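Side-chain contacts in putative NAD(P)H-flavin oxidoreductase (Neisseria meningitidis serogroup A / serotype 4A, PDB 6WT2), which binds FMN and is probably an NAD(P)H-dependent nitroreductase of the NfsB type, linked to chloramphenicol reduction: residues 34-39 with 85-90; 48-53 with 142-147; 53-58 with 150-155; 104-109 with 122-127. All coordinates share one frame; numbering follows the deposited sequence.

Contact 1: residues 34-39 with 85-90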
# COMPACT_ATOMS: atom_id res chain seq x y z
N GLU A 34 -5.75 20.09 13.54
CA GLU A 34 -6.24 20.25 12.17
C GLU A 34 -5.33 19.56 11.16
O GLU A 34 -5.81 18.91 10.23
CB GLU A 34 -6.40 21.73 11.83
CG GLU A 34 -7.48 22.46 12.65
CD GLU A 34 -7.09 22.71 14.12
OE1 GLU A 34 -5.90 22.56 14.49
OE2 GLU A 34 -8.00 23.07 14.90
N ASP A 35 -4.01 19.73 11.30
CA ASP A 35 -3.11 19.08 10.36
C ASP A 35 -3.20 17.56 10.46
O ASP A 35 -3.18 16.86 9.43
CB ASP A 35 -1.66 19.54 10.59
CG ASP A 35 -1.39 20.91 9.99
OD1 ASP A 35 -2.28 21.47 9.32
OD2 ASP A 35 -0.27 21.43 10.21
N PHE A 36 -3.32 17.04 11.67
CA PHE A 36 -3.40 15.59 11.80
C PHE A 36 -4.72 15.05 11.29
O PHE A 36 -4.76 13.93 10.76
CB PHE A 36 -3.19 15.12 13.24
CG PHE A 36 -2.90 13.66 13.31
CD1 PHE A 36 -1.69 13.17 12.84
CD2 PHE A 36 -3.86 12.76 13.73
CE1 PHE A 36 -1.43 11.81 12.84
CE2 PHE A 36 -3.60 11.40 13.73
CZ PHE A 36 -2.38 10.93 13.29
N GLN A 37 -5.82 15.81 11.43
CA GLN A 37 -7.08 15.38 10.84
C GLN A 37 -6.95 15.24 9.33
O GLN A 37 -7.56 14.36 8.73
CB GLN A 37 -8.20 16.38 11.17
CG GLN A 37 -8.56 16.47 12.64
CD GLN A 37 -9.44 15.32 13.11
OE1 GLN A 37 -10.38 14.92 12.42
NE2 GLN A 37 -9.13 14.78 14.29
N PHE A 38 -6.20 16.15 8.71
CA PHE A 38 -5.93 16.05 7.28
C PHE A 38 -5.21 14.75 6.94
O PHE A 38 -5.54 14.09 5.95
CB PHE A 38 -5.13 17.28 6.82
CG PHE A 38 -4.20 17.03 5.65
CD1 PHE A 38 -4.69 16.99 4.35
CD2 PHE A 38 -2.83 16.88 5.86
CE1 PHE A 38 -3.83 16.77 3.29
CE2 PHE A 38 -1.96 16.67 4.79
CZ PHE A 38 -2.46 16.61 3.51
N ILE A 39 -4.25 14.35 7.77
CA ILE A 39 -3.53 13.10 7.54
C ILE A 39 -4.48 11.91 7.66
O ILE A 39 -4.50 11.01 6.81
CB ILE A 39 -2.34 12.98 8.51
CG1 ILE A 39 -1.31 14.08 8.23
CG2 ILE A 39 -1.69 11.61 8.41
CD1 ILE A 39 -0.20 14.14 9.28
N HIS A 85 2.96 12.07 16.62
CA HIS A 85 1.87 11.12 16.53
C HIS A 85 2.39 9.75 16.14
O HIS A 85 3.40 9.62 15.45
CB HIS A 85 0.81 11.59 15.50
CG HIS A 85 -0.04 12.72 15.98
ND1 HIS A 85 0.45 13.99 16.18
CD2 HIS A 85 -1.37 12.78 16.26
CE1 HIS A 85 -0.54 14.78 16.58
NE2 HIS A 85 -1.65 14.07 16.63
N LEU A 86 1.66 8.73 16.59
CA LEU A 86 1.87 7.34 16.20
C LEU A 86 0.54 6.74 15.78
O LEU A 86 -0.46 6.89 16.50
CB LEU A 86 2.48 6.53 17.35
CG LEU A 86 2.50 5.01 17.23
CD1 LEU A 86 3.41 4.54 16.11
CD2 LEU A 86 2.94 4.41 18.57
N VAL A 87 0.52 6.06 14.64
CA VAL A 87 -0.67 5.35 14.15
C VAL A 87 -0.30 3.88 14.00
O VAL A 87 0.71 3.55 13.37
CB VAL A 87 -1.17 5.93 12.82
CG1 VAL A 87 -2.39 5.15 12.31
CG2 VAL A 87 -1.53 7.41 12.96
N VAL A 88 -1.10 3.02 14.61
CA VAL A 88 -0.99 1.58 14.41
C VAL A 88 -2.20 1.18 13.58
O VAL A 88 -3.35 1.42 13.98
CB VAL A 88 -0.95 0.81 15.74
CG1 VAL A 88 -0.92 -0.70 15.48
CG2 VAL A 88 0.24 1.28 16.60
N PHE A 89 -1.95 0.59 12.42
CA PHE A 89 -2.99 0.19 11.49
C PHE A 89 -3.48 -1.20 11.83
O PHE A 89 -2.68 -2.13 11.98
CB PHE A 89 -2.47 0.22 10.04
CG PHE A 89 -2.09 1.59 9.55
CD1 PHE A 89 -2.95 2.29 8.71
CD2 PHE A 89 -0.88 2.17 9.90
CE1 PHE A 89 -2.60 3.54 8.23
CE2 PHE A 89 -0.53 3.43 9.44
CZ PHE A 89 -1.38 4.11 8.60
N LEU A 90 -4.79 -1.35 11.96
CA LEU A 90 -5.43 -2.64 12.12
C LEU A 90 -6.08 -3.06 10.80
O LEU A 90 -6.61 -2.22 10.08
CB LEU A 90 -6.52 -2.60 13.20
CG LEU A 90 -6.11 -2.02 14.54
CD1 LEU A 90 -7.37 -2.03 15.48
CD2 LEU A 90 -4.93 -2.76 15.14
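Phe36 lays its ring against the imidazole of His85, and this stack ties helix 33-44 to strand 85-92 in the alpha+beta fold of the nitroreductase family. The helix packs here on the antiparallel sheet. Before the stack comes Asp35, whose OD1 forms a salt bridge with Arg9 of the second subunit. Phe36 follows and makes the contact. Its CG stands anti to the backbone N (chi1 -164°), which sends the ring toward the strand. The two rings form an offset stack. Their centroids are 3.9 Å apart and their planes lie at 20°. His85 CD2 sits over the centre of the phenyl face, 3.4 Å from Phe36 CG. Phe36 CB adds a CH-pi contact over the imidazole face. Trp223 of the second subunit also packs on Phe36, so the ring belongs to the dimer interface as well. One turn on, Ile39 points the same way but packs on Phe202 of the sheet and Met156 of helix 138-162. On the strand, Val87 lies on the same side as His85. Its CG2 reaches the edge of the phenyl ring, in the ring plane, and ends 3.6 Å from Phe36 CZ.

Contact 2: residues 48-53 with 142-147. With FMN (flavin mononucleotide), chain K; NIO (nicotinic acid), chain E.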
# COMPACT_ATOMS: atom_id res chain seq x y z
N SER A 48 -9.79 0.80 -1.66
CA SER A 48 -9.64 -0.55 -1.14
C SER A 48 -10.41 -1.49 -2.04
O SER A 48 -11.42 -1.10 -2.66
CB SER A 48 -10.16 -0.67 0.30
OG SER A 48 -11.49 -0.21 0.39
N SER A 49 -9.95 -2.73 -2.09
CA SER A 49 -10.63 -3.77 -2.85
C SER A 49 -12.10 -3.85 -2.43
O SER A 49 -12.39 -3.87 -1.23
CB SER A 49 -9.94 -5.12 -2.64
OG SER A 49 -10.54 -6.12 -3.44
N VAL A 50 -13.00 -3.86 -3.42
CA VAL A 50 -14.46 -3.87 -3.28
C VAL A 50 -14.96 -2.83 -2.30
O VAL A 50 -16.07 -2.95 -1.78
CB VAL A 50 -15.01 -5.27 -2.93
CG1 VAL A 50 -14.46 -6.31 -3.88
CG2 VAL A 50 -14.79 -5.65 -1.47
N GLY A 51 -14.20 -1.75 -2.10
CA GLY A 51 -14.64 -0.73 -1.16
C GLY A 51 -14.77 -1.24 0.25
O GLY A 51 -15.59 -0.73 1.02
N SER A 52 -13.96 -2.23 0.63
CA SER A 52 -14.09 -2.86 1.94
C SER A 52 -13.64 -1.95 3.08
O SER A 52 -14.17 -2.05 4.19
CB SER A 52 -13.30 -4.16 1.96
OG SER A 52 -11.95 -3.91 1.60
N GLU A 53 -12.66 -1.07 2.84
CA GLU A 53 -12.10 -0.20 3.87
C GLU A 53 -11.75 -1.00 5.13
O GLU A 53 -12.23 -0.68 6.23
CB GLU A 53 -13.06 0.93 4.21
CG GLU A 53 -13.42 1.83 3.03
CD GLU A 53 -14.54 2.81 3.35
OE1 GLU A 53 -14.41 3.56 4.35
OE2 GLU A 53 -15.55 2.83 2.60
N PHE A 142 -6.71 -12.58 6.10
CA PHE A 142 -6.23 -11.44 6.86
C PHE A 142 -5.17 -10.66 6.07
O PHE A 142 -5.17 -9.43 6.06
CB PHE A 142 -5.67 -11.92 8.21
CG PHE A 142 -4.99 -10.83 9.02
CD1 PHE A 142 -5.72 -9.77 9.54
CD2 PHE A 142 -3.62 -10.89 9.27
CE1 PHE A 142 -5.10 -8.78 10.29
CE2 PHE A 142 -3.00 -9.90 10.03
CZ PHE A 142 -3.72 -8.85 10.53
N ASP A 143 -4.27 -11.38 5.39
CA ASP A 143 -3.23 -10.73 4.61
C ASP A 143 -3.81 -9.91 3.46
O ASP A 143 -3.26 -8.86 3.10
CB ASP A 143 -2.23 -11.77 4.10
CG ASP A 143 -1.09 -12.04 5.11
OD1 ASP A 143 -0.98 -11.29 6.11
OD2 ASP A 143 -0.30 -13.00 4.90
N TRP A 144 -4.92 -10.38 2.87
CA TRP A 144 -5.65 -9.59 1.88
C TRP A 144 -6.03 -8.22 2.43
O TRP A 144 -5.79 -7.19 1.80
CB TRP A 144 -6.89 -10.36 1.41
CG TRP A 144 -7.74 -9.62 0.41
CD1 TRP A 144 -7.34 -9.12 -0.80
CD2 TRP A 144 -9.13 -9.32 0.53
NE1 TRP A 144 -8.41 -8.51 -1.43
CE2 TRP A 144 -9.51 -8.63 -0.64
CE3 TRP A 144 -10.09 -9.57 1.52
CZ2 TRP A 144 -10.82 -8.18 -0.84
CZ3 TRP A 144 -11.38 -9.12 1.31
CH2 TRP A 144 -11.74 -8.44 0.14
N CYS A 145 -6.61 -8.19 3.64
CA CYS A 145 -6.97 -6.90 4.22
C CYS A 145 -5.74 -6.08 4.56
O CYS A 145 -5.73 -4.86 4.34
CB CYS A 145 -7.86 -7.12 5.45
SG CYS A 145 -9.47 -7.82 4.97
N CYS A 146 -4.69 -6.71 5.09
CA CYS A 146 -3.43 -6.00 5.37
C CYS A 146 -2.89 -5.28 4.14
O CYS A 146 -2.38 -4.16 4.24
CB CYS A 146 -2.38 -6.98 5.91
SG CYS A 146 -2.70 -7.53 7.63
N ARG A 147 -2.97 -5.91 2.96
CA ARG A 147 -2.50 -5.23 1.75
C ARG A 147 -3.22 -3.91 1.54
O ARG A 147 -2.58 -2.89 1.23
CB ARG A 147 -2.70 -6.12 0.52
CG ARG A 147 -1.90 -7.42 0.50
CD ARG A 147 -2.37 -8.26 -0.67
NE ARG A 147 -1.65 -9.52 -0.81
CZ ARG A 147 -1.45 -10.12 -1.99
NH1 ARG A 147 -1.93 -9.56 -3.09
NH2 ARG A 147 -0.79 -11.27 -2.05
N1 FMN K . -12.32 -1.94 -9.21
C2 FMN K . -12.70 -2.69 -10.29
O2 FMN K . -13.62 -2.25 -11.00
N3 FMN K . -12.21 -3.92 -10.53
C4 FMN K . -11.24 -4.47 -9.77
O4 FMN K . -10.71 -5.56 -10.06
C4A FMN K . -10.74 -3.69 -8.62
N5 FMN K . -9.89 -4.24 -7.74
C5A FMN K . -9.37 -3.48 -6.76
C6 FMN K . -8.23 -3.93 -6.09
C7 FMN K . -7.72 -3.16 -5.06
C7M FMN K . -6.49 -3.63 -4.34
C8 FMN K . -8.25 -1.79 -4.83
C8M FMN K . -7.63 -0.88 -3.81
C9 FMN K . -9.38 -1.34 -5.50
C9A FMN K . -9.89 -2.11 -6.52
N10 FMN K . -10.98 -1.62 -7.27
C10 FMN K . -11.42 -2.41 -8.33
C1' FMN K . -11.53 -0.28 -7.04
C2' FMN K . -12.44 -0.25 -5.79
O2' FMN K . -13.71 -0.83 -6.11
C3' FMN K . -12.62 1.20 -5.38
O3' FMN K . -11.35 1.69 -4.93
C4' FMN K . -13.64 1.37 -4.25
O4' FMN K . -14.88 0.84 -4.71
C5' FMN K . -13.78 2.84 -3.90
O5' FMN K . -14.00 3.59 -5.09
P FMN K . -13.05 4.85 -5.42
O1P FMN K . -13.15 5.72 -4.20
O2P FMN K . -13.58 5.42 -6.70
O3P FMN K . -11.69 4.17 -5.59
N NIO E . -13.72 -7.20 -8.74
C1 NIO E . -14.18 -6.00 -8.36
C2 NIO E . -13.60 -5.32 -7.30
C3 NIO E . -12.53 -5.88 -6.62
C4 NIO E . -12.08 -7.13 -7.02
C5 NIO E . -12.69 -7.77 -8.09
C6 NIO E . -14.14 -3.97 -6.89
O1 NIO E . -13.49 -3.31 -6.05
O2 NIO E . -15.22 -3.56 -7.38
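Ser49 OG lies only 3.3 Å from a carbon, CZ2 of Trp144, yet the link between these two side chains is made by a residue of the other subunit. OG and Trp144 NE1 both hydrogen-bond to Glu171 OE1 of the second subunit. The serine hydroxyl lies at the edge of the indole, near its plane, and not over a face. Ser49 OG is anti to the backbone N (chi1 -176°), which turns it toward helix 138-162. Ser49 CB is 3.7 Å from Trp144 CZ2, displaced from the ring plane. Val50 CG2 touches the indole more loosely, 4.4 Å from Trp144 CH2. Its other branch, CG1, lies against the nicotinic acid, 3.4 Å from NIO C3.

The loop itself is tightly turned. Ser49 O accepts from both Ser52 N and Ser52 OG, and the hydroxyl bond of 2.9 Å lies in the carbonyl plane. Ser48 OG takes the backbone N-H of Glu53 at 2.8 Å. The loop lies beside the flavin, with Ser49 N 3.4 Å from FMN C8. Val50 N gives a weak bond to NIO O1, 2.7 Å long but bent to 130°. The shared carboxylate joins loop and helix across the dimer interface, and the loop backbone offers an N-H to the bound acid's carboxylate.

Contact 3: residues 53-58 with 150-155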
# COMPACT_ATOMS: atom_id res chain seq x y z
N GLU A 53 -12.66 -1.07 2.84
CA GLU A 53 -12.10 -0.20 3.87
C GLU A 53 -11.75 -1.00 5.13
O GLU A 53 -12.23 -0.68 6.23
CB GLU A 53 -13.06 0.93 4.21
CG GLU A 53 -13.42 1.83 3.03
CD GLU A 53 -14.54 2.81 3.35
OE1 GLU A 53 -14.41 3.56 4.35
OE2 GLU A 53 -15.55 2.83 2.60
N PRO A 54 -10.95 -2.05 5.01
CA PRO A 54 -10.85 -3.04 6.09
C PRO A 54 -9.85 -2.63 7.15
O PRO A 54 -9.03 -3.44 7.58
CB PRO A 54 -10.40 -4.30 5.34
CG PRO A 54 -9.44 -3.73 4.31
CD PRO A 54 -10.04 -2.38 3.89
N TRP A 55 -9.89 -1.38 7.57
CA TRP A 55 -8.87 -0.82 8.43
C TRP A 55 -9.48 -0.08 9.61
O TRP A 55 -10.62 0.39 9.55
CB TRP A 55 -7.96 0.14 7.65
CG TRP A 55 -8.69 1.12 6.74
CD1 TRP A 55 -9.63 2.06 7.09
CD2 TRP A 55 -8.49 1.26 5.33
NE1 TRP A 55 -10.03 2.77 5.97
CE2 TRP A 55 -9.33 2.30 4.89
CE3 TRP A 55 -7.66 0.62 4.41
CZ2 TRP A 55 -9.38 2.70 3.56
CZ3 TRP A 55 -7.72 1.01 3.08
CH2 TRP A 55 -8.56 2.04 2.67
N GLN A 56 -8.71 -0.02 10.69
CA GLN A 56 -8.88 0.95 11.76
C GLN A 56 -7.54 1.65 11.96
O GLN A 56 -6.50 1.02 11.76
CB GLN A 56 -9.30 0.29 13.08
CG GLN A 56 -10.54 -0.55 13.00
CD GLN A 56 -11.80 0.29 13.07
OE1 GLN A 56 -12.31 0.76 12.05
NE2 GLN A 56 -12.30 0.50 14.28
N PHE A 57 -7.56 2.93 12.34
CA PHE A 57 -6.34 3.68 12.63
C PHE A 57 -6.30 3.93 14.14
O PHE A 57 -7.08 4.73 14.65
CB PHE A 57 -6.27 5.01 11.88
CG PHE A 57 -6.56 4.90 10.40
CD1 PHE A 57 -6.10 3.82 9.66
CD2 PHE A 57 -7.28 5.90 9.76
CE1 PHE A 57 -6.37 3.73 8.30
CE2 PHE A 57 -7.56 5.81 8.39
CZ PHE A 57 -7.10 4.71 7.67
N VAL A 58 -5.40 3.25 14.85
CA VAL A 58 -5.23 3.45 16.29
C VAL A 58 -4.19 4.55 16.49
O VAL A 58 -3.01 4.36 16.20
CB VAL A 58 -4.81 2.17 17.00
CG1 VAL A 58 -4.73 2.41 18.51
CG2 VAL A 58 -5.76 1.03 16.66
N TYR A 150 -1.88 -0.96 3.51
CA TYR A 150 -0.63 -0.35 3.07
C TYR A 150 -0.88 0.73 2.01
O TYR A 150 -0.01 1.59 1.81
CB TYR A 150 0.32 -1.43 2.55
CG TYR A 150 1.12 -2.16 3.62
CD1 TYR A 150 2.52 -2.11 3.64
CD2 TYR A 150 0.49 -2.91 4.59
CE1 TYR A 150 3.25 -2.79 4.61
CE2 TYR A 150 1.22 -3.59 5.57
CZ TYR A 150 2.59 -3.52 5.58
OH TYR A 150 3.31 -4.19 6.54
N ILE A 151 -2.03 0.69 1.34
CA ILE A 151 -2.43 1.80 0.48
C ILE A 151 -2.67 3.04 1.33
O ILE A 151 -2.16 4.12 1.04
CB ILE A 151 -3.69 1.45 -0.33
CG1 ILE A 151 -3.48 0.16 -1.12
CG2 ILE A 151 -4.08 2.62 -1.21
CD1 ILE A 151 -4.75 -0.25 -1.87
N ALA A 152 -3.48 2.90 2.39
CA ALA A 152 -3.74 4.01 3.29
C ALA A 152 -2.45 4.51 3.91
O ALA A 152 -2.24 5.73 4.02
CB ALA A 152 -4.72 3.60 4.38
N LEU A 153 -1.59 3.59 4.34
CA LEU A 153 -0.28 3.97 4.87
C LEU A 153 0.49 4.84 3.87
O LEU A 153 0.95 5.94 4.21
CB LEU A 153 0.52 2.72 5.23
CG LEU A 153 2.00 2.95 5.55
CD1 LEU A 153 2.12 3.49 6.95
CD2 LEU A 153 2.78 1.66 5.39
N GLY A 154 0.65 4.35 2.64
CA GLY A 154 1.37 5.11 1.63
C GLY A 154 0.80 6.50 1.41
O GLY A 154 1.54 7.49 1.33
N ASN A 155 -0.53 6.60 1.33
CA ASN A 155 -1.18 7.88 1.05
C ASN A 155 -1.02 8.87 2.21
O ASN A 155 -0.75 10.05 1.99
CB ASN A 155 -2.66 7.67 0.75
CG ASN A 155 -2.90 7.19 -0.66
OD1 ASN A 155 -2.09 7.44 -1.57
ND2 ASN A 155 -4.04 6.53 -0.87
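Trp55 holds CG between its backbone N and carbonyl carbon (chi1 45°), and this brings a face of the indole to Ala152. Phe57 takes a different torsion (chi1 -49°) and brings CZ to the same methyl. The contact joins strand 55-59, at one end of the sheet's strand order within the chain, to the long helix 138-162. The CB of Ala152 lies over the six-membered ring of Trp55, 4.3 Å from its centroid and 16° off the ring normal. This is a CH-pi contact. The nearest ring atoms, Trp55 CE3 and CZ3, are each 4.2 Å from Ala152 CB. Phe57 CZ is also 4.2 Å from Ala152 CB. Phe57 CZ lies over the same indole face, 3.7 Å above the plane of Trp55 and toward the rim.

The opposite face of Trp55 is covered by its own chain. Glu53 CA sits over its centre, and Pro54 CD lies nearer the rim. Pro54 is the centre of an inverse gamma turn, which folds the chain back against the indole. Beyond the contact, Phe57 and Val58 pair with a parallel strand of the second subunit, and the Phe57 ring meets that of Phe89. Tyr150 and Ile151, just before Ala152 on the helix, touch two different FMN molecules. With no hydrogen bond across the two segments, strand and helix are held together here by dispersion and CH-pi contact alone.

Contact 4: residues 104-109 with 122-127. With NIO (nicotinic acid), chain E; FMN (flavin mononucleotide), chain K.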
# COMPACT_ATOMS: atom_id res chain seq x y z
N GLU A 104 -21.94 -4.61 5.14
CA GLU A 104 -22.02 -3.17 5.37
C GLU A 104 -21.27 -2.40 4.29
O GLU A 104 -21.76 -1.37 3.81
CB GLU A 104 -21.49 -2.84 6.77
CG GLU A 104 -21.55 -1.36 7.17
CD GLU A 104 -22.95 -0.89 7.60
OE1 GLU A 104 -23.96 -1.61 7.39
OE2 GLU A 104 -23.04 0.23 8.16
N SER A 105 -20.08 -2.88 3.89
CA SER A 105 -19.33 -2.17 2.87
C SER A 105 -20.05 -2.22 1.53
O SER A 105 -20.00 -1.24 0.77
CB SER A 105 -17.91 -2.74 2.75
OG SER A 105 -17.91 -4.03 2.17
N LEU A 106 -20.76 -3.31 1.25
CA LEU A 106 -21.52 -3.42 0.01
C LEU A 106 -22.68 -2.44 -0.04
O LEU A 106 -22.95 -1.83 -1.08
CB LEU A 106 -22.05 -4.85 -0.15
CG LEU A 106 -22.96 -5.03 -1.35
CD1 LEU A 106 -22.23 -4.63 -2.62
CD2 LEU A 106 -23.45 -6.48 -1.46
N LYS A 107 -23.41 -2.29 1.07
CA LYS A 107 -24.46 -1.29 1.09
C LYS A 107 -23.89 0.11 0.94
O LYS A 107 -24.52 0.98 0.33
CB LYS A 107 -25.28 -1.42 2.37
CG LYS A 107 -25.91 -2.80 2.51
CD LYS A 107 -26.99 -2.84 3.56
CE LYS A 107 -26.44 -2.98 4.95
NZ LYS A 107 -27.54 -3.44 5.90
N ARG A 108 -22.69 0.35 1.48
CA ARG A 108 -22.06 1.66 1.36
C ARG A 108 -21.63 1.96 -0.08
O ARG A 108 -21.48 3.14 -0.43
CB ARG A 108 -20.86 1.74 2.31
CG ARG A 108 -20.39 3.15 2.65
CD ARG A 108 -19.43 3.16 3.85
NE ARG A 108 -18.30 2.27 3.61
CZ ARG A 108 -18.05 1.17 4.31
NH1 ARG A 108 -18.83 0.83 5.34
NH2 ARG A 108 -16.99 0.43 3.99
N ARG A 109 -21.44 0.93 -0.91
CA ARG A 109 -21.26 1.12 -2.35
C ARG A 109 -22.56 1.47 -3.06
O ARG A 109 -22.54 1.70 -4.27
CB ARG A 109 -20.68 -0.13 -3.00
CG ARG A 109 -19.38 -0.59 -2.41
CD ARG A 109 -18.76 -1.68 -3.26
NE ARG A 109 -18.24 -1.15 -4.53
CZ ARG A 109 -17.54 -1.87 -5.41
NH1 ARG A 109 -17.30 -3.15 -5.19
NH2 ARG A 109 -17.10 -1.30 -6.52
N ALA A 122 -22.43 -13.01 -4.68
CA ALA A 122 -22.01 -14.16 -5.48
C ALA A 122 -20.71 -13.87 -6.22
O ALA A 122 -19.83 -14.73 -6.29
CB ALA A 122 -23.12 -14.54 -6.47
N ARG A 123 -20.58 -12.66 -6.79
CA ARG A 123 -19.33 -12.30 -7.46
C ARG A 123 -18.17 -12.19 -6.47
O ARG A 123 -17.05 -12.65 -6.76
CB ARG A 123 -19.50 -10.99 -8.23
CG ARG A 123 -20.40 -11.10 -9.45
CD ARG A 123 -20.30 -9.87 -10.34
NE ARG A 123 -20.95 -8.70 -9.75
CZ ARG A 123 -22.25 -8.43 -9.87
NH1 ARG A 123 -23.02 -9.25 -10.57
NH2 ARG A 123 -22.77 -7.36 -9.30
N TYR A 124 -18.41 -11.59 -5.29
CA TYR A 124 -17.37 -11.53 -4.28
C TYR A 124 -16.90 -12.93 -3.89
O TYR A 124 -15.71 -13.15 -3.67
CB TYR A 124 -17.86 -10.81 -3.02
CG TYR A 124 -18.10 -9.31 -3.12
CD1 TYR A 124 -17.91 -8.61 -4.30
CD2 TYR A 124 -18.50 -8.60 -1.99
CE1 TYR A 124 -18.14 -7.23 -4.36
CE2 TYR A 124 -18.72 -7.24 -2.03
CZ TYR A 124 -18.55 -6.56 -3.22
OH TYR A 124 -18.77 -5.20 -3.23
N GLN A 125 -17.85 -13.87 -3.75
CA GLN A 125 -17.49 -15.23 -3.37
C GLN A 125 -16.56 -15.86 -4.40
O GLN A 125 -15.56 -16.49 -4.05
CB GLN A 125 -18.74 -16.09 -3.20
CG GLN A 125 -18.41 -17.57 -3.12
CD GLN A 125 -19.52 -18.40 -2.53
OE1 GLN A 125 -20.66 -17.94 -2.43
NE2 GLN A 125 -19.20 -19.62 -2.14
N ALA A 126 -16.91 -15.73 -5.68
CA ALA A 126 -16.09 -16.30 -6.74
C ALA A 126 -14.72 -15.65 -6.78
O ALA A 126 -13.70 -16.33 -6.94
CB ALA A 126 -16.80 -16.14 -8.09
N PHE A 127 -14.68 -14.32 -6.60
CA PHE A 127 -13.41 -13.61 -6.53
C PHE A 127 -12.54 -14.18 -5.42
O PHE A 127 -11.38 -14.54 -5.64
CB PHE A 127 -13.67 -12.12 -6.30
CG PHE A 127 -12.44 -11.35 -5.88
CD1 PHE A 127 -11.39 -11.17 -6.76
CD2 PHE A 127 -12.34 -10.81 -4.62
CE1 PHE A 127 -10.24 -10.47 -6.39
CE2 PHE A 127 -11.19 -10.11 -4.23
CZ PHE A 127 -10.15 -9.94 -5.12
N NIO E . -13.72 -7.20 -8.74
C1 NIO E . -14.18 -6.00 -8.36
C2 NIO E . -13.60 -5.32 -7.30
C3 NIO E . -12.53 -5.88 -6.62
C4 NIO E . -12.08 -7.13 -7.02
C5 NIO E . -12.69 -7.77 -8.09
C6 NIO E . -14.14 -3.97 -6.89
O1 NIO E . -13.49 -3.31 -6.05
O2 NIO E . -15.22 -3.56 -7.38
N1 FMN K . -12.32 -1.94 -9.21
C2 FMN K . -12.70 -2.69 -10.29
O2 FMN K . -13.62 -2.25 -11.00
N3 FMN K . -12.21 -3.92 -10.53
C4 FMN K . -11.24 -4.47 -9.77
O4 FMN K . -10.71 -5.56 -10.06
C4A FMN K . -10.74 -3.69 -8.62
N5 FMN K . -9.89 -4.24 -7.74
C5A FMN K . -9.37 -3.48 -6.76
C6 FMN K . -8.23 -3.93 -6.09
C7 FMN K . -7.72 -3.16 -5.06
C7M FMN K . -6.49 -3.63 -4.34
C8 FMN K . -8.25 -1.79 -4.83
C8M FMN K . -7.63 -0.88 -3.81
C9 FMN K . -9.38 -1.34 -5.50
C9A FMN K . -9.89 -2.11 -6.52
N10 FMN K . -10.98 -1.62 -7.27
C10 FMN K . -11.42 -2.41 -8.33
C1' FMN K . -11.53 -0.28 -7.04
C2' FMN K . -12.44 -0.25 -5.79
O2' FMN K . -13.71 -0.83 -6.11
C3' FMN K . -12.62 1.20 -5.38
O3' FMN K . -11.35 1.69 -4.93
C4' FMN K . -13.64 1.37 -4.25
O4' FMN K . -14.88 0.84 -4.71
C5' FMN K . -13.78 2.84 -3.90
O5' FMN K . -14.00 3.59 -5.09
P FMN K . -13.05 4.85 -5.42
O1P FMN K . -13.15 5.72 -4.20
O2P FMN K . -13.58 5.42 -6.70
O3P FMN K . -11.69 4.17 -5.59
O HOH W 1 -18.24 -4.04 -0.85
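Between residues 104-109 and 122-127 the nearest CA atoms, of Leu106 and Tyr124, are 10.1 Å apart, so long side chains bridge the gap. Tyr124 and Arg109 reach in from opposite directions. Arg109 NH1 gives a hydrogen bond of 3.2 Å to Tyr124 OH, with an angle of 153° at the hydrogen. The hydroxyl is tilted 15° out of the guanidinium plane. The bend in the arginine chain (chi3 72°) turns the guanidinium toward the ligands.

At the edge of the Arg109 guanidinium, NH1 and NH2 both donate to one oxygen of nicotinic acid. NH1 is 3.0 Å from NIO O2, and NH2 is 3.1 Å from the same atom. FMN O4' lies over one guanidinium face. The apolar side of the contact is Leu106, whose CD1 packs 4.2 Å from Tyr124 CZ. The tyrosine hydroxyl also bonds to a water at 2.7 Å from OH, and that water donates to Ser105 OG at 3.0 Å. Phe127, a turn further along the helix, covers the other end of the acid. NIO C4 sits over the centre of its ring, 3.9 Å from Phe127 CE1.

Tyr124 is placed as a second-shell residue and probably steadies the guanidinium. The positive guanidinium probably balances the charge of the bound carboxylate, while the face of Phe127 meets the C4 edge of the pyridine ring.

How the contacts relate
Contacts 2 and 4, whose centres are 12 Å apart, share one ligand site. Both touch FMN and nicotinic acid, and Val50 O packs 3.3 Å from Arg109 CD. Glu53, common to contacts 2 and 3, forms a salt bridge to contact 4 through Glu53 OE2 and Arg108 NE, 3.0 Å apart. Contact 3 also lies next to contact 2 on helix 138-162, with centres 9 Å apart. Contacts 1 and 3 meet through neighbouring antiparallel strands, where Val88 N is 2.8 Å from Val58 O. Contact 1 is the more remote from the flavin, with the Val87 side chain about 13 Å from FMN. All four touch the second subunit.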